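Local coordinates for initiator protein NS1 (Murine minute virus, PDB 4R94), which nicks and unwinds viral DNA as a combined endonuclease and helicase, initiating and directing parvoviral replication, at residues G12-L17 with H246-L251. Sequence-based numbering, arbitrary orientation.
Sequences GATNWL and HLVSKL
Thr14 and Val248 bring helices 8-19 and 242-252 together, their side chains sliding past each other in opposite directions. From CB outward, Val248 meets Thr14 first. Its CB lies 3.9 Å from Thr14 OG1, and there the side chain forks. CG1, anti to the backbone N (chi1 172°), comes within 3.6 Å of Thr14 OG1 and also meets Leu17 CD1 at 3.9 Å, the leucine crossing at about a right angle. CG2 lies near Thr14 OG1 as well and meets Ala13 CB at 4.2 Å. The valine thus fits among three side chains spaced along one face of that helix.

Thr14 forks too. OG1, beside the backbone N, is hydrogen-bonded to the carbonyl O of Val10 one turn back in its own helix, which satisfies the hydroxyl although it packs against hydrocarbon. CG2 lies 3.8 Å from Leu251 CB, one turn beyond Val248. Thr14 CA and Val248 CA, 5.4 Å apart, are the nearest CA pair between the two segments. The axes of segments 12-17 and 246-251 come within 9.2 Å, at a signed crossing angle of -50°.

Val248 also touches Leu212 of the predicted RCR-3 motif, and Leu17 is about 11 Å from the active-site residue Tyr210, side chain to side chain. This is apolar helix-helix packing that joins the two ends of the NS1 nickase domain.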
loop_
_atom_site.group_PDB
_atom_site.type_symbol
_atom_site.label_atom_id
_atom_site.label_comp_id
_atom_site.label_asym_id
_atom_site.label_seq_id
_atom_site.Cartn_x
_atom_site.Cartn_y
_atom_site.Cartn_z
ATOM N N GLY A 12 -18.411 10.619 8.706
ATOM C CA GLY A 12 -17.762 11.214 7.553
ATOM C C GLY A 12 -17.110 10.185 6.650
ATOM O O GLY A 12 -17.224 10.262 5.424
ATOM N N ALA A 13 -16.415 9.226 7.255
ATOM C CA ALA A 13 -15.775 8.162 6.490
ATOM C C ALA A 13 -16.810 7.293 5.766
ATOM O O ALA A 13 -16.652 6.978 4.580
ATOM C CB ALA A 13 -14.902 7.307 7.403
ATOM N N THR A 14 -17.870 6.921 6.477
ATOM C CA THR A 14 -18.934 6.106 5.889
ATOM C C THR A 14 -19.549 6.800 4.666
ATOM O O THR A 14 -19.687 6.198 3.596
ATOM C CB THR A 14 -20.041 5.800 6.919
ATOM O OG1 THR A 14 -19.468 5.233 8.105
ATOM C CG2 THR A 14 -21.057 4.810 6.327
ATOM N N ASN A 15 -19.891 8.075 4.822
ATOM C CA ASN A 15 -20.481 8.844 3.727
ATOM C C ASN A 15 -19.553 8.996 2.528
ATOM O O ASN A 15 -19.988 8.888 1.382
ATOM C CB ASN A 15 -20.913 10.227 4.218
ATOM C CG ASN A 15 -22.157 10.174 5.087
ATOM O OD1 ASN A 15 -22.997 9.276 4.943
ATOM N ND2 ASN A 15 -22.287 11.140 5.992
ATOM N N TRP A 16 -18.274 9.246 2.791
ATOM C CA TRP A 16 -17.289 9.395 1.729
ATOM C C TRP A 16 -17.154 8.106 0.910
ATOM O O TRP A 16 -17.088 8.145 -0.326
ATOM C CB TRP A 16 -15.942 9.807 2.343
ATOM C CG TRP A 16 -14.842 10.172 1.392
ATOM C CD1 TRP A 16 -14.605 11.403 0.830
ATOM C CD2 TRP A 16 -13.776 9.322 0.955
ATOM N NE1 TRP A 16 -13.477 11.354 0.048
ATOM C CE2 TRP A 16 -12.949 10.090 0.108
ATOM C CE3 TRP A 16 -13.442 7.985 1.192
ATOM C CZ2 TRP A 16 -11.811 9.561 -0.505
ATOM C CZ3 TRP A 16 -12.318 7.466 0.580
ATOM C CH2 TRP A 16 -11.518 8.247 -0.260
ATOM N N LEU A 17 -17.142 6.964 1.596
ATOM C CA LEU A 17 -17.006 5.686 0.910
ATOM C C LEU A 17 -18.278 5.329 0.151
ATOM O O LEU A 17 -18.213 4.818 -0.963
ATOM C CB LEU A 17 -16.657 4.569 1.897
ATOM C CG LEU A 17 -15.293 4.654 2.574
ATOM C CD1 LEU A 17 -15.221 3.664 3.738
ATOM C CD2 LEU A 17 -14.178 4.402 1.556
ATOM N N HIS A 246 -14.765 -1.043 12.024
ATOM C CA HIS A 246 -15.876 -1.996 11.993
ATOM C C HIS A 246 -17.221 -1.278 12.082
ATOM O O HIS A 246 -18.187 -1.688 11.439
ATOM C CB HIS A 246 -15.727 -3.018 13.119
ATOM C CG HIS A 246 -14.508 -3.875 12.990
ATOM N ND1 HIS A 246 -14.089 -4.387 11.784
ATOM C CD2 HIS A 246 -13.600 -4.281 13.910
ATOM C CE1 HIS A 246 -12.982 -5.091 11.967
ATOM N NE2 HIS A 246 -12.668 -5.041 13.247
ATOM N N LEU A 247 -17.294 -0.200 12.861
ATOM C CA LEU A 247 -18.499 0.630 12.847
ATOM C C LEU A 247 -18.787 1.209 11.455
ATOM O O LEU A 247 -19.935 1.248 11.022
ATOM C CB LEU A 247 -18.399 1.773 13.857
ATOM C CG LEU A 247 -18.550 1.491 15.347
ATOM C CD1 LEU A 247 -18.559 2.818 16.098
ATOM C CD2 LEU A 247 -19.817 0.709 15.621
ATOM N N VAL A 248 -17.755 1.668 10.751
ATOM C CA VAL A 248 -17.952 2.137 9.381
ATOM C C VAL A 248 -18.571 1.067 8.469
ATOM O O VAL A 248 -19.489 1.356 7.708
ATOM C CB VAL A 248 -16.616 2.623 8.762
ATOM C CG1 VAL A 248 -16.803 2.918 7.273
ATOM C CG2 VAL A 248 -16.140 3.862 9.497
ATOM N N SER A 249 -18.065 -0.159 8.541
ATOM C CA SER A 249 -18.621 -1.259 7.758
ATOM C C SER A 249 -20.088 -1.459 8.092
ATOM O O SER A 249 -20.913 -1.628 7.199
ATOM C CB SER A 249 -17.854 -2.554 8.008
ATOM O OG SER A 249 -16.502 -2.407 7.605
ATOM N N LYS A 250 -20.395 -1.418 9.384
ATOM C CA LYS A 250 -21.760 -1.651 9.867
ATOM C C LYS A 250 -22.715 -0.577 9.344
ATOM O O LYS A 250 -23.811 -0.885 8.854
ATOM C CB LYS A 250 -21.772 -1.698 11.399
ATOM C CG LYS A 250 -23.150 -1.902 12.021
ATOM C CD LYS A 250 -23.075 -1.764 13.542
ATOM C CE LYS A 250 -24.441 -1.942 14.185
ATOM N NZ LYS A 250 -24.997 -3.296 13.911
ATOM N N LEU A 251 -22.290 0.682 9.421
ATOM C CA LEU A 251 -23.105 1.793 8.942
ATOM C C LEU A 251 -23.225 1.805 7.419
ATOM O O LEU A 251 -24.220 2.264 6.860
ATOM C CB LEU A 251 -22.528 3.127 9.424
ATOM C CG LEU A 251 -22.669 3.403 10.921
ATOM C CD1 LEU A 251 -21.984 4.710 11.306
ATOM C CD2 LEU A 251 -24.137 3.438 11.306
#